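GCN5-related N-acetyltransferase (Kribbella flavida, PDB 4MY0) probably transfers an acetyl group from acetyl-CoA to an amine, perhaps of an aminoglycoside, as a member of the GCN5-related N-acetyltransferase family. Local coordinates at residues W40-L54 / V62-W74. Sequence-based numbering, arbitrary orientation. Where two conformers were deposited one is given.
Sequences WVRDAVEFVHDGRFL and VVAAARIWDFQQW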
loop_
_atom_site.group_PDB
_atom_site.type_symbol
_atom_site.label_atom_id
_atom_site.label_comp_id
_atom_site.label_asym_id
_atom_site.label_seq_id
_atom_site.Cartn_x
_atom_site.Cartn_y
_atom_site.Cartn_z
ATOM N N TRP C 40 13.755 -9.451 29.984
ATOM C CA TRP C 40 12.437 -9.606 30.596
ATOM C C TRP C 40 12.562 -10.312 31.946
ATOM O O TRP C 40 11.944 -9.900 32.929
ATOM C CB TRP C 40 11.494 -10.376 29.662
ATOM C CG TRP C 40 10.069 -10.454 30.134
ATOM C CD1 TRP C 40 9.014 -9.672 29.727
ATOM C CD2 TRP C 40 9.532 -11.391 31.080
ATOM N NE1 TRP C 40 7.856 -10.070 30.372
ATOM C CE2 TRP C 40 8.153 -11.117 31.213
ATOM C CE3 TRP C 40 10.087 -12.439 31.826
ATOM C CZ2 TRP C 40 7.324 -11.855 32.063
ATOM C CZ3 TRP C 40 9.269 -13.162 32.672
ATOM C CH2 TRP C 40 7.904 -12.867 32.788
ATOM N N VAL C 41 13.368 -11.372 31.977
ATOM C CA VAL C 41 13.639 -12.115 33.203
ATOM C C VAL C 41 14.256 -11.220 34.275
ATOM O O VAL C 41 13.805 -11.212 35.425
ATOM C CB VAL C 41 14.571 -13.301 32.937
ATOM C CG1 VAL C 41 14.912 -14.015 34.239
ATOM C CG2 VAL C 41 13.918 -14.259 31.963
ATOM N N ARG C 42 15.284 -10.468 33.891
ATOM C CA ARG C 42 15.945 -9.552 34.814
ATOM C C ARG C 42 14.954 -8.526 35.365
ATOM O O ARG C 42 14.940 -8.242 36.564
ATOM C CB ARG C 42 17.123 -8.856 34.127
ATOM C CG ARG C 42 17.878 -7.880 35.023
ATOM C CD ARG C 42 19.021 -7.189 34.281
ATOM N NE ARG C 42 18.546 -6.308 33.213
ATOM C CZ ARG C 42 18.773 -6.509 31.917
ATOM N NH1 ARG C 42 19.476 -7.564 31.518
ATOM N NH2 ARG C 42 18.299 -5.653 31.019
ATOM N N ASP C 43 14.106 -7.990 34.494
ATOM C CA ASP C 43 13.069 -7.060 34.929
ATOM C C ASP C 43 12.033 -7.742 35.830
ATOM O O ASP C 43 11.575 -7.163 36.818
ATOM C CB ASP C 43 12.376 -6.412 33.724
ATOM C CG ASP C 43 13.054 -5.123 33.280
ATOM O OD1 ASP C 43 12.690 -4.049 33.816
ATOM O OD2 ASP C 43 13.947 -5.184 32.400
ATOM N N ALA C 44 11.676 -8.978 35.493
ATOM C CA ALA C 44 10.637 -9.704 36.234
ATOM C C ALA C 44 11.050 -9.985 37.692
ATOM O O ALA C 44 10.224 -9.923 38.601
ATOM C CB ALA C 44 10.282 -11.002 35.508
ATOM N N VAL C 45 12.327 -10.295 37.899
ATOM C CA VAL C 45 12.849 -10.611 39.236
ATOM C C VAL C 45 12.592 -9.481 40.248
ATOM O O VAL C 45 12.163 -9.741 41.380
ATOM C CB VAL C 45 14.346 -10.992 39.181
ATOM C CG1 VAL C 45 14.968 -11.008 40.573
ATOM C CG2 VAL C 45 14.519 -12.351 38.512
ATOM N N GLU C 46 12.839 -8.240 39.821
ATOM C CA GLU C 46 12.532 -7.046 40.605
ATOM C C GLU C 46 11.082 -7.096 41.102
ATOM O O GLU C 46 10.820 -6.922 42.294
ATOM C CB GLU C 46 12.791 -5.788 39.755
ATOM C CG GLU C 46 11.975 -4.534 40.129
ATOM C CD GLU C 46 11.372 -3.799 38.908
ATOM O OE1 GLU C 46 10.507 -2.907 39.111
ATOM O OE2 GLU C 46 11.760 -4.115 37.755
ATOM N N PHE C 47 10.150 -7.358 40.189
ATOM C CA PHE C 47 8.737 -7.456 40.539
ATOM C C PHE C 47 8.477 -8.581 41.544
ATOM O O PHE C 47 7.697 -8.412 42.487
ATOM C CB PHE C 47 7.899 -7.703 39.285
ATOM C CG PHE C 47 7.757 -6.495 38.387
ATOM C CD1 PHE C 47 6.697 -5.609 38.552
ATOM C CD2 PHE C 47 8.666 -6.263 37.360
ATOM C CE1 PHE C 47 6.552 -4.494 37.708
ATOM C CE2 PHE C 47 8.531 -5.154 36.520
ATOM C CZ PHE C 47 7.468 -4.272 36.692
ATOM N N VAL C 48 9.122 -9.727 41.328
ATOM C CA VAL C 48 8.951 -10.896 42.193
ATOM C C VAL C 48 9.376 -10.573 43.624
ATOM O O VAL C 48 8.675 -10.889 44.590
ATOM C CB VAL C 48 9.755 -12.110 41.654
ATOM C CG1 VAL C 48 10.092 -13.106 42.765
ATOM C CG2 VAL C 48 8.997 -12.794 40.518
ATOM N N HIS C 49 10.517 -9.911 43.751
ATOM C CA HIS C 49 11.075 -9.650 45.064
ATOM C C HIS C 49 10.338 -8.560 45.840
ATOM O O HIS C 49 10.427 -8.514 47.061
ATOM C CB HIS C 49 12.576 -9.367 44.966
ATOM C CG HIS C 49 13.384 -10.577 44.613
ATOM N ND1 HIS C 49 13.014 -11.852 44.991
ATOM C CD2 HIS C 49 14.532 -10.713 43.909
ATOM C CE1 HIS C 49 13.903 -12.719 44.540
ATOM N NE2 HIS C 49 14.833 -12.053 43.880
ATOM N N ASP C 50 9.590 -7.706 45.149
ATOM C CA ASP C 50 8.867 -6.643 45.844
ATOM C C ASP C 50 7.381 -6.978 46.031
ATOM O O ASP C 50 6.598 -6.127 46.450
ATOM C CB ASP C 50 9.048 -5.293 45.130
ATOM C CG ASP C 50 8.739 -4.091 46.036
ATOM O OD1 ASP C 50 8.911 -4.202 47.277
ATOM O OD2 ASP C 50 8.330 -3.031 45.501
ATOM N N GLY C 51 6.996 -8.218 45.735
ATOM C CA GLY C 51 5.622 -8.656 45.931
ATOM C C GLY C 51 4.674 -8.023 44.924
ATOM O O GLY C 51 3.490 -7.806 45.205
ATOM N N ARG C 52 5.194 -7.735 43.737
ATOM C CA ARG C 52 4.391 -7.085 42.709
ATOM C C ARG C 52 4.249 -7.930 41.436
ATOM O O ARG C 52 4.071 -7.399 40.325
ATOM C CB ARG C 52 4.956 -5.686 42.408
ATOM C CG ARG C 52 4.775 -4.669 43.558
ATOM C CD ARG C 52 5.806 -3.538 43.511
ATOM N NE ARG C 52 6.190 -3.245 42.141
ATOM C CZ ARG C 52 7.435 -3.033 41.732
ATOM N NH1 ARG C 52 8.438 -3.049 42.593
ATOM N NH2 ARG C 52 7.669 -2.792 40.451
ATOM N N PHE C 53 4.299 -9.251 41.603
ATOM C CA PHE C 53 4.075 -10.177 40.487
ATOM C C PHE C 53 3.078 -11.258 40.926
ATOM O O PHE C 53 3.429 -12.178 41.688
ATOM C CB PHE C 53 5.399 -10.829 40.058
ATOM C CG PHE C 53 5.471 -11.159 38.590
ATOM C CD1 PHE C 53 6.658 -10.995 37.893
ATOM C CD2 PHE C 53 4.352 -11.633 37.905
ATOM C CE1 PHE C 53 6.736 -11.288 36.526
ATOM C CE2 PHE C 53 4.417 -11.929 36.543
ATOM C CZ PHE C 53 5.615 -11.750 35.847
ATOM N N LEU C 54 1.841 -11.149 40.457
ATOM C CA LEU C 54 0.796 -12.081 40.865
ATOM C C LEU C 54 0.483 -13.091 39.769
ATOM O O LEU C 54 0.691 -12.823 38.582
ATOM C CB LEU C 54 -0.472 -11.330 41.265
ATOM C CG LEU C 54 -0.314 -10.530 42.564
ATOM C CD1 LEU C 54 -1.475 -9.629 42.749
ATOM C CD2 LEU C 54 -0.212 -11.461 43.746
ATOM N N VAL C 62 1.264 -22.788 36.143
ATOM C CA VAL C 62 0.914 -21.367 36.037
ATOM C C VAL C 62 -0.060 -21.189 34.878
ATOM O O VAL C 62 0.194 -21.622 33.769
ATOM C CB VAL C 62 2.150 -20.463 35.839
ATOM C CG1 VAL C 62 1.717 -19.034 35.502
ATOM C CG2 VAL C 62 3.042 -20.470 37.087
ATOM N N VAL C 63 -1.185 -20.547 35.140
ATOM C CA VAL C 63 -2.261 -20.462 34.154
ATOM C C VAL C 63 -2.558 -18.985 33.799
ATOM O O VAL C 63 -3.165 -18.669 32.761
ATOM C CB VAL C 63 -3.468 -21.241 34.745
ATOM C CG1 VAL C 63 -4.788 -20.627 34.410
ATOM C CG2 VAL C 63 -3.380 -22.725 34.357
ATOM N N ALA C 64 -2.090 -18.073 34.650
ATOM C CA ALA C 64 -2.311 -16.634 34.435
ATOM C C ALA C 64 -1.311 -15.805 35.238
ATOM O O ALA C 64 -0.771 -16.271 36.251
ATOM C CB ALA C 64 -3.750 -16.244 34.804
ATOM N N ALA C 65 -1.044 -14.582 34.795
ATOM C CA ALA C 65 -0.069 -13.747 35.507
ATOM C C ALA C 65 -0.267 -12.270 35.196
ATOM O O ALA C 65 -0.781 -11.922 34.140
ATOM C CB ALA C 65 1.373 -14.183 35.166
ATOM N N ALA C 66 0.137 -11.412 36.126
ATOM C CA ALA C 66 0.058 -9.966 35.946
ATOM C C ALA C 66 1.058 -9.337 36.880
ATOM O O ALA C 66 1.365 -9.897 37.945
ATOM C CB ALA C 66 -1.335 -9.451 36.263
ATOM N N ARG C 67 1.593 -8.185 36.499
ATOM C CA ARG C 67 2.523 -7.497 37.386
ATOM C C ARG C 67 2.114 -6.049 37.648
ATOM O O ARG C 67 1.304 -5.465 36.917
ATOM C CB ARG C 67 3.969 -7.602 36.878
ATOM C CG ARG C 67 4.221 -6.954 35.542
ATOM C CD ARG C 67 5.494 -7.496 34.879
ATOM N NE ARG C 67 5.295 -7.633 33.439
ATOM C CZ ARG C 67 5.652 -6.724 32.535
ATOM N NH1 ARG C 67 5.409 -6.951 31.254
ATOM N NH2 ARG C 67 6.252 -5.593 32.904
ATOM N N ILE C 68 2.674 -5.489 38.712
ATOM C CA ILE C 68 2.326 -4.155 39.160
ATOM C C ILE C 68 3.556 -3.249 39.170
ATOM O O ILE C 68 4.473 -3.475 39.950
ATOM C CB ILE C 68 1.771 -4.226 40.595
ATOM C CG1 ILE C 68 0.587 -5.185 40.655
ATOM C CG2 ILE C 68 1.354 -2.840 41.105
ATOM C CD1 ILE C 68 0.072 -5.388 42.058
ATOM N N TRP C 69 3.568 -2.223 38.318
ATOM C CA TRP C 69 4.611 -1.196 38.397
ATOM C C TRP C 69 4.345 -0.284 39.582
ATOM O O TRP C 69 3.198 0.144 39.792
ATOM C CB TRP C 69 4.621 -0.328 37.133
ATOM C CG TRP C 69 5.216 -0.968 35.923
ATOM C CD1 TRP C 69 4.542 -1.559 34.893
ATOM C CD2 TRP C 69 6.606 -1.049 35.595
ATOM N NE1 TRP C 69 5.431 -2.020 33.954
ATOM C CE2 TRP C 69 6.705 -1.717 34.360
ATOM C CE3 TRP C 69 7.777 -0.627 36.230
ATOM C CZ2 TRP C 69 7.934 -1.971 33.747
ATOM C CZ3 TRP C 69 8.993 -0.883 35.627
ATOM C CH2 TRP C 69 9.065 -1.542 34.398
ATOM N N ASP C 70 5.394 0.032 40.342
ATOM C CA ASP C 70 5.301 0.993 41.440
ATOM C C ASP C 70 5.513 2.412 40.909
ATOM O O ASP C 70 6.588 2.995 41.064
ATOM C CB ASP C 70 6.333 0.668 42.532
ATOM C CG ASP C 70 7.739 0.499 41.976
ATOM O OD1 ASP C 70 7.873 0.080 40.801
ATOM O OD2 ASP C 70 8.708 0.792 42.714
ATOM N N PHE C 71 4.489 2.965 40.265
ATOM C CA PHE C 71 4.601 4.300 39.676
ATOM C C PHE C 71 4.167 5.361 40.664
ATOM O O PHE C 71 3.641 5.049 41.728
ATOM C CB PHE C 71 3.660 4.438 38.483
ATOM C CG PHE C 71 4.095 3.700 37.248
ATOM C CD1 PHE C 71 5.419 3.713 36.833
ATOM C CD2 PHE C 71 3.153 3.025 36.478
ATOM C CE1 PHE C 71 5.804 3.045 35.668
ATOM C CE2 PHE C 71 3.522 2.356 35.313
ATOM C CZ PHE C 71 4.855 2.359 34.912
ATOM N N GLN C 72 4.376 6.622 40.288
ATOM C CA GLN C 72 3.561 7.715 40.797
ATOM C C GLN C 72 2.913 8.316 39.562
ATOM O O GLN C 72 3.388 8.089 38.438
ATOM C CB GLN C 72 4.396 8.760 41.550
ATOM C CG GLN C 72 5.257 8.172 42.664
ATOM C CD GLN C 72 5.591 9.181 43.735
ATOM O OE1 GLN C 72 4.710 9.638 44.463
ATOM N NE2 GLN C 72 6.867 9.532 43.848
ATOM N N GLN C 73 1.823 9.056 39.741
ATOM C CA GLN C 73 1.161 9.677 38.596
ATOM C C GLN C 73 0.787 11.105 38.948
ATOM O O GLN C 73 0.281 11.383 40.041
ATOM C CB GLN C 73 -0.066 8.881 38.142
ATOM C CG GLN C 73 -0.548 9.266 36.737
ATOM C CD GLN C 73 -1.797 8.519 36.320
ATOM O OE1 GLN C 73 -2.600 8.123 37.162
ATOM N NE2 GLN C 73 -1.963 8.319 35.017
ATOM N N TRP C 74 1.071 12.020 38.032
ATOM C CA TRP C 74 0.767 13.424 38.278
ATOM C C TRP C 74 -0.738 13.632 38.195
ATOM O O TRP C 74 -1.383 13.137 37.269
ATOM C CB TRP C 74 1.463 14.296 37.235
ATOM C CG TRP C 74 2.948 14.448 37.462
ATOM C CD1 TRP C 74 3.955 13.717 36.889
ATOM C CD2 TRP C 74 3.584 15.405 38.319
ATOM N NE1 TRP C 74 5.176 14.166 37.340
ATOM C CE2 TRP C 74 4.977 15.203 38.217
ATOM C CE3 TRP C 74 3.107 16.412 39.164
ATOM C CZ2 TRP C 74 5.899 15.968 38.934
ATOM C CZ3 TRP C 74 4.022 17.181 39.867
ATOM C CH2 TRP C 74 5.403 16.955 39.750
HETATM O O HOH W 1 4.724 -9.195 29.639
#
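R67, R52 and F47 bury the most surface where helix 40-49 and the start of strand 53-58 meet strand 62-74. The aliphatic part of R67 packs against the faces of two phenyl rings. In one of its two conformers, R67 CD sits over the centre of the F47 ring, 4.0 Å from the centroid. Its CB covers a face of the F53 ring. R67 CG lies between the backbone N and the carbonyl carbon (chi1 63°), which carries the chain across the F47 face toward W40. There, in this same conformer, a water accepts from R67 NH1 at 2.8 Å and, weakly, from W40 NE1. F47 also turns its edge to the face of W69 in a T-shaped stack, with planes at 81° and CZ over the indole. W190 packs on W69 too.

R52 binds strand 62-74 through backbone and side chain. R52 O accepts from I68 N at 2.9 Å. R52 NE gives a nearly straight bond to I68 O at 2.8 Å, within the guanidinium plane. A bend at chi3 (31°) sets one face of the guanidinium against the D70 carboxylate, which stacks on it. R52 NH2 lies 2.9 Å from D70 OD1, but this pairing is of charges only. At the guanidinium edge, NH2 bonds E46 OE1 and NH1 bonds D50 OD2. Three acids thus share one cation, which probably offsets their mutual repulsion. With an alanine at R52 the backbone bond could remain, but the carboxylates of E46 and D50 would probably be left close to that of D70 without the cation they share.

Beyond R52, L54 and A66 form an antiparallel hydrogen-bonded pair, with L54 N to A66 O at 2.8 Å. A Schellman motif with G51 at C-prime ends the helix and leads into this beta hairpin of the GNAT domain. On the next strand, V88 and V90 bind acetyl-CoA.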